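Side-chain contacts in DNA translocase coupling protein (Clostridium perfringens, PDB 6O1W), which probably binds ATP and DNA as a membrane-associated coupling ATPase of the FtsK/SpoIIIE family, serving DNA translocation in conjugation of plasmid pCW3: residues A[100-105]-A[351-356]; A[201-206]-A[264-269]. One frame throughout, in Å; residues are numbered along the deposited sequence.

Contact 1. Residues A[100-105]-A[351-356]; sequences WDDKYI and PNKILK
D102 and K353 meet in a surface salt bridge that joins a short 3-10 turn, 102-104, to the C-terminal helix 351-356 of the P-loop NTPase part of the protein. Charge alone carries the contact: D102 OD2 and K353 NZ lie 3.4 Å apart, a weak hydrogen bond, and the segments bury just 52 Å² between them. The two side chains come at each other from opposite directions. K353 turns CG away from its own carbonyl carbon, beside the backbone N (chi1 -74°), and then runs extended, which is how the ammonium group reaches across from a backbone whose CA is still 11.4 Å from the CA of D102.

The hydrogen bonds on the other carboxylate oxygen are firmer. W100 NE1 donates to D102 OD1 over 3.0 Å, nearly along the C-O axis of the acceptor, with OD1 tilted 16° out of the indole plane. W151 on helix 142-155 gives its own NE1 to this oxygen, so two indole N-H groups grip OD1 and fix the carboxylate, leaving OD2 to K353.

Aromatic packing places the loop on the domain. The W100 ring sits among F341, F343, H348 and W151, and the backbone N of D102 lies 3.6 Å above one of its faces, displaced toward the rim.

An Asx turn leads into the 3-10 turn and overlaps it: D101 OD1 accepts from K103 N at 2.9 Å through its anti lone pair, away from OD2.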
loop_
_atom_site.group_PDB
_atom_site.type_symbol
_atom_site.label_atom_id
_atom_site.label_comp_id
_atom_site.label_asym_id
_atom_site.label_seq_id
_atom_site.Cartn_x
_atom_site.Cartn_y
_atom_site.Cartn_z
ATOM N N TRP A 100 -6.294 7.055 -12.786
ATOM C CA TRP A 100 -7.490 6.275 -12.522
ATOM C C TRP A 100 -8.449 6.427 -13.697
ATOM O O TRP A 100 -8.481 7.474 -14.340
ATOM C CB TRP A 100 -8.198 6.765 -11.241
ATOM C CG TRP A 100 -9.581 6.191 -11.091
ATOM C CD1 TRP A 100 -10.767 6.826 -11.335
ATOM C CD2 TRP A 100 -9.906 4.812 -10.851
ATOM N NE1 TRP A 100 -11.816 5.947 -11.183
ATOM C CE2 TRP A 100 -11.315 4.699 -10.898
ATOM C CE3 TRP A 100 -9.141 3.657 -10.615
ATOM C CZ2 TRP A 100 -11.971 3.492 -10.657
ATOM C CZ3 TRP A 100 -9.796 2.465 -10.373
ATOM C CH2 TRP A 100 -11.194 2.381 -10.437
ATOM N N ASP A 101 -9.254 5.393 -13.956
ATOM C CA ASP A 101 -10.299 5.426 -14.971
ATOM C C ASP A 101 -11.425 4.488 -14.502
ATOM O O ASP A 101 -11.151 3.382 -14.039
ATOM C CB ASP A 101 -9.748 5.032 -16.343
ATOM C CG ASP A 101 -10.714 5.259 -17.486
ATOM O OD1 ASP A 101 -11.817 4.651 -17.469
ATOM O OD2 ASP A 101 -10.371 6.028 -18.399
ATOM N N ASP A 102 -12.685 4.917 -14.645
ATOM C CA ASP A 102 -13.843 4.131 -14.206
ATOM C C ASP A 102 -13.969 2.752 -14.905
ATOM O O ASP A 102 -14.699 1.891 -14.408
ATOM C CB ASP A 102 -15.148 4.962 -14.312
ATOM C CG ASP A 102 -15.512 5.764 -13.046
ATOM O OD1 ASP A 102 -14.668 5.847 -12.121
ATOM O OD2 ASP A 102 -16.635 6.293 -12.982
ATOM N N LYS A 103 -13.188 2.512 -15.986
ATOM C CA LYS A 103 -13.166 1.235 -16.714
ATOM C C LYS A 103 -12.589 0.084 -15.865
ATOM O O LYS A 103 -12.886 -1.088 -16.145
ATOM C CB LYS A 103 -12.394 1.370 -18.044
ATOM C CG LYS A 103 -10.871 1.424 -17.907
ATOM C CD LYS A 103 -10.170 1.435 -19.262
ATOM C CE LYS A 103 -8.677 1.600 -19.111
ATOM N NZ LYS A 103 -7.962 1.347 -20.393
ATOM N N TYR A 104 -11.765 0.424 -14.839
ATOM C CA TYR A 104 -11.149 -0.532 -13.923
ATOM C C TYR A 104 -12.113 -1.071 -12.854
ATOM O O TYR A 104 -11.820 -2.106 -12.261
ATOM C CB TYR A 104 -9.884 0.050 -13.271
ATOM C CG TYR A 104 -8.805 0.457 -14.253
ATOM C CD1 TYR A 104 -8.084 -0.497 -14.961
ATOM C CD2 TYR A 104 -8.436 1.790 -14.398
ATOM C CE1 TYR A 104 -7.067 -0.129 -15.842
ATOM C CE2 TYR A 104 -7.431 2.172 -15.280
ATOM C CZ TYR A 104 -6.753 1.209 -16.007
ATOM O OH TYR A 104 -5.739 1.581 -16.850
ATOM N N ILE A 105 -13.251 -0.387 -12.618
ATOM C CA ILE A 105 -14.243 -0.799 -11.624
ATOM C C ILE A 105 -14.719 -2.217 -11.910
ATOM O O ILE A 105 -15.185 -2.501 -13.017
ATOM C CB ILE A 105 -15.418 0.213 -11.480
ATOM C CG1 ILE A 105 -14.935 1.505 -10.822
ATOM C CG2 ILE A 105 -16.585 -0.394 -10.674
ATOM C CD1 ILE A 105 -15.875 2.615 -10.861
ATOM N N PRO A 351 -19.682 13.126 -7.005
ATOM C CA PRO A 351 -20.713 12.719 -6.030
ATOM C C PRO A 351 -22.088 12.373 -6.600
ATOM O O PRO A 351 -22.761 11.489 -6.065
ATOM C CB PRO A 351 -20.790 13.914 -5.071
ATOM C CG PRO A 351 -19.527 14.628 -5.231
ATOM C CD PRO A 351 -19.061 14.414 -6.626
ATOM N N ASN A 352 -22.509 13.078 -7.667
ATOM C CA ASN A 352 -23.817 12.884 -8.300
ATOM C C ASN A 352 -23.971 11.493 -8.918
ATOM O O ASN A 352 -25.078 10.968 -8.887
ATOM C CB ASN A 352 -24.164 14.005 -9.298
ATOM C CG ASN A 352 -23.016 14.545 -10.131
ATOM O OD1 ASN A 352 -22.936 14.295 -11.341
ATOM N ND2 ASN A 352 -22.116 15.327 -9.513
ATOM N N LYS A 353 -22.879 10.859 -9.387
ATOM C CA LYS A 353 -22.942 9.477 -9.884
ATOM C C LYS A 353 -23.345 8.495 -8.753
ATOM O O LYS A 353 -24.129 7.580 -8.997
ATOM C CB LYS A 353 -21.625 9.039 -10.525
ATOM C CG LYS A 353 -21.353 9.649 -11.889
ATOM C CD LYS A 353 -19.934 9.301 -12.356
ATOM C CE LYS A 353 -19.812 9.211 -13.854
ATOM N NZ LYS A 353 -18.420 8.907 -14.266
ATOM N N ILE A 354 -22.860 8.728 -7.516
ATOM C CA ILE A 354 -23.166 7.909 -6.336
ATOM C C ILE A 354 -24.590 8.115 -5.842
ATOM O O ILE A 354 -25.251 7.146 -5.444
ATOM C CB ILE A 354 -22.122 8.120 -5.186
ATOM C CG1 ILE A 354 -20.678 7.899 -5.664
ATOM C CG2 ILE A 354 -22.447 7.282 -3.939
ATOM C CD1 ILE A 354 -20.401 6.584 -6.400
ATOM N N LEU A 355 -25.039 9.384 -5.787
ATOM C CA LEU A 355 -26.385 9.729 -5.318
ATOM C C LEU A 355 -27.449 9.157 -6.251
ATOM O O LEU A 355 -28.481 8.699 -5.764
ATOM C CB LEU A 355 -26.538 11.250 -5.124
ATOM C CG LEU A 355 -25.672 11.883 -4.007
ATOM C CD1 LEU A 355 -25.701 13.402 -4.076
ATOM C CD2 LEU A 355 -26.102 11.414 -2.628
ATOM N N LYS A 356 -27.148 9.087 -7.577
ATOM C CA LYS A 356 -28.012 8.486 -8.603
ATOM C C LYS A 356 -28.254 6.986 -8.339
ATOM O O LYS A 356 -29.318 6.487 -8.698
ATOM C CB LYS A 356 -27.471 8.731 -10.022
ATOM C CG LYS A 356 -27.684 10.163 -10.551
ATOM C CD LYS A 356 -29.117 10.453 -11.023
ATOM C CE LYS A 356 -29.284 11.867 -11.534
ATOM N NZ LYS A 356 -30.716 12.212 -11.763
#

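Contact 2. Residues A[201-206]-A[264-269]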
loop_
_atom_site.group_PDB
_atom_site.type_symbol
_atom_site.label_atom_id
_atom_site.label_comp_id
_atom_site.label_asym_id
_atom_site.label_seq_id
_atom_site.Cartn_x
_atom_site.Cartn_y
_atom_site.Cartn_z
ATOM N N LYS A 201 -24.344 -7.281 15.751
ATOM C CA LYS A 201 -25.675 -7.581 15.189
ATOM C C LYS A 201 -25.591 -8.443 13.909
ATOM O O LYS A 201 -26.381 -9.371 13.742
ATOM C CB LYS A 201 -26.479 -6.301 14.934
ATOM C CG LYS A 201 -26.863 -5.571 16.231
ATOM C CD LYS A 201 -27.340 -4.128 16.008
ATOM C CE LYS A 201 -28.836 -4.022 15.867
ATOM N NZ LYS A 201 -29.257 -2.659 15.463
ATOM N N ARG A 202 -24.576 -8.187 13.069
ATOM C CA ARG A 202 -24.329 -8.921 11.825
ATOM C C ARG A 202 -23.827 -10.322 12.106
ATOM O O ARG A 202 -24.327 -11.257 11.486
ATOM C CB ARG A 202 -23.359 -8.157 10.926
ATOM C CG ARG A 202 -24.002 -6.914 10.320
ATOM C CD ARG A 202 -23.098 -6.219 9.305
ATOM N NE ARG A 202 -23.792 -5.046 8.774
ATOM C CZ ARG A 202 -23.528 -4.455 7.620
ATOM N NH1 ARG A 202 -22.542 -4.899 6.845
ATOM N NH2 ARG A 202 -24.226 -3.401 7.240
ATOM N N LEU A 203 -22.922 -10.493 13.102
ATOM C CA LEU A 203 -22.430 -11.821 13.496
ATOM C C LEU A 203 -23.599 -12.675 14.004
ATOM O O LEU A 203 -23.657 -13.867 13.717
ATOM C CB LEU A 203 -21.371 -11.728 14.609
ATOM C CG LEU A 203 -19.976 -11.240 14.264
ATOM C CD1 LEU A 203 -19.132 -11.135 15.539
ATOM C CD2 LEU A 203 -19.275 -12.192 13.314
ATOM N N LYS A 204 -24.535 -12.048 14.736
ATOM C CA LYS A 204 -25.722 -12.693 15.321
ATOM C C LYS A 204 -26.625 -13.196 14.165
ATOM O O LYS A 204 -27.054 -14.351 14.186
ATOM C CB LYS A 204 -26.451 -11.652 16.212
ATOM C CG LYS A 204 -27.601 -12.160 17.045
ATOM C CD LYS A 204 -28.186 -11.020 17.922
ATOM C CE LYS A 204 -29.360 -11.471 18.771
ATOM N NZ LYS A 204 -30.538 -11.855 17.929
ATOM N N LEU A 205 -26.827 -12.358 13.128
ATOM C CA LEU A 205 -27.617 -12.716 11.943
ATOM C C LEU A 205 -26.998 -13.888 11.164
ATOM O O LEU A 205 -27.715 -14.799 10.756
ATOM C CB LEU A 205 -27.824 -11.496 11.029
ATOM C CG LEU A 205 -28.761 -10.389 11.559
ATOM C CD1 LEU A 205 -28.686 -9.140 10.667
ATOM C CD2 LEU A 205 -30.231 -10.887 11.675
ATOM N N LEU A 206 -25.657 -13.912 11.045
ATOM C CA LEU A 206 -24.920 -15.006 10.391
ATOM C C LEU A 206 -25.038 -16.314 11.147
ATOM O O LEU A 206 -25.329 -17.332 10.517
ATOM C CB LEU A 206 -23.443 -14.630 10.172
ATOM C CG LEU A 206 -23.206 -13.373 9.313
ATOM C CD1 LEU A 206 -21.723 -13.087 9.160
ATOM C CD2 LEU A 206 -23.858 -13.507 7.942
ATOM N N ALA A 264 -11.470 -5.039 13.693
ATOM C CA ALA A 264 -10.490 -5.650 12.802
ATOM C C ALA A 264 -10.461 -7.198 12.899
ATOM O O ALA A 264 -10.439 -7.901 11.883
ATOM C CB ALA A 264 -9.112 -5.065 13.072
ATOM N N ARG A 265 -10.502 -7.706 14.107
ATOM C CA ARG A 265 -10.427 -9.132 14.389
ATOM C C ARG A 265 -11.707 -9.878 14.000
ATOM O O ARG A 265 -11.611 -10.965 13.439
ATOM C CB ARG A 265 -10.070 -9.326 15.897
ATOM C CG ARG A 265 -10.107 -10.760 16.436
ATOM C CD ARG A 265 -9.688 -10.815 17.903
ATOM N NE ARG A 265 -10.546 -9.981 18.765
ATOM C CZ ARG A 265 -11.653 -10.404 19.368
ATOM N NH1 ARG A 265 -12.039 -11.669 19.253
ATOM N NH2 ARG A 265 -12.371 -9.571 20.107
ATOM N N LEU A 266 -12.888 -9.291 14.260
ATOM C CA LEU A 266 -14.172 -9.973 14.060
ATOM C C LEU A 266 -15.004 -9.621 12.825
ATOM O O LEU A 266 -16.047 -10.270 12.644
ATOM C CB LEU A 266 -15.065 -9.768 15.297
ATOM C CG LEU A 266 -14.565 -10.296 16.662
ATOM C CD1 LEU A 266 -15.602 -9.990 17.765
ATOM C CD2 LEU A 266 -14.331 -11.808 16.614
ATOM N N SER A 267 -14.615 -8.625 12.003
ATOM C CA SER A 267 -15.485 -8.200 10.882
ATOM C C SER A 267 -15.197 -8.826 9.488
ATOM O O SER A 267 -15.669 -8.299 8.451
ATOM C CB SER A 267 -15.498 -6.682 10.757
ATOM O OG SER A 267 -14.179 -6.293 10.420
ATOM N N ARG A 268 -14.526 -9.971 9.477
ATOM C CA ARG A 268 -14.165 -10.742 8.285
ATOM C C ARG A 268 -15.361 -11.035 7.360
ATOM O O ARG A 268 -15.288 -10.759 6.176
ATOM C CB ARG A 268 -13.546 -12.090 8.712
ATOM C CG ARG A 268 -12.829 -12.082 10.059
ATOM C CD ARG A 268 -11.347 -12.231 9.824
ATOM N NE ARG A 268 -10.642 -11.018 10.216
ATOM C CZ ARG A 268 -9.585 -10.515 9.587
ATOM N NH1 ARG A 268 -9.103 -11.105 8.498
ATOM N NH2 ARG A 268 -9.007 -9.419 10.035
ATOM N N ALA A 269 -16.455 -11.578 7.920
ATOM C CA ALA A 269 -17.655 -12.037 7.225
ATOM C C ALA A 269 -18.815 -11.042 7.186
ATOM O O ALA A 269 -19.778 -11.268 6.449
ATOM C CB ALA A 269 -18.132 -13.339 7.870
#
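L203 and L206, one turn apart on helix 185-209, face the place where helix 247-266 ends and the chain turns off at S267, and the backbones come closest between the CA atoms of L203 and A269, at 7.9 Å. Only van der Waals contacts span this gap, methyls against CB atoms and carbonyl oxygens; no hydrogen bond crosses it. L206 heads toward the turn; its chi2 of 180° sets CD1 anti to CA, at full reach, and this methyl lies 3.8 Å from A269 CB and equally near the A269 carbonyl oxygen. L203 leaves its helix more obliquely, and its two methyls divide the work: CD2 rests 3.8 Å from the carbonyl O of L266, while CD1 approaches L266 CB more loosely, at 4.3 Å.

The turn belongs to a beta-alpha-beta crossover, in which helix 247-266 links parallel neighbours 229-233 and 272-278 of the large mixed sheet, and the leucines of helix 185-209 pack where that helix gives way to the second strand. R202 ties the same junction from its own helix by donating NH1 to T270 O.

Past the helix end R268 folds back. Its NH2 donates to A264 O over 2.8 Å, the oxygen lying close to the guanidinium plane, and NE makes a weak bond of 3.4 Å to R265 O. A positive group beside these last-turn carbonyls would probably be favoured by the helix dipole. NH2 also donates to N293 O. R265, which is exposed, lays one guanidinium face over L266 CG, displaced toward the rim.

In the fold
Contact 2 is nested along the chain inside the loop that contact 1 closes: 100-105 comes first, then 201-206 and 264-269, and 351-356 near the C-terminus. Their centres are 28 Å apart and their nearest atoms about 16 Å, so they do not touch. Both belong to the part built around the ten-stranded mixed sheet. Contact 1 lies at the surface, between the final helix and the loop that precedes strand 111-116; this loop packs on helix 142-155, which begins in the ATP-binding P-loop. Contact 2 joins helix 185-209 to the C-terminal end of helix 247-266 and the turn after it, within a beta-alpha-beta crossover of the same sheet. Each lies away from the annotated sites.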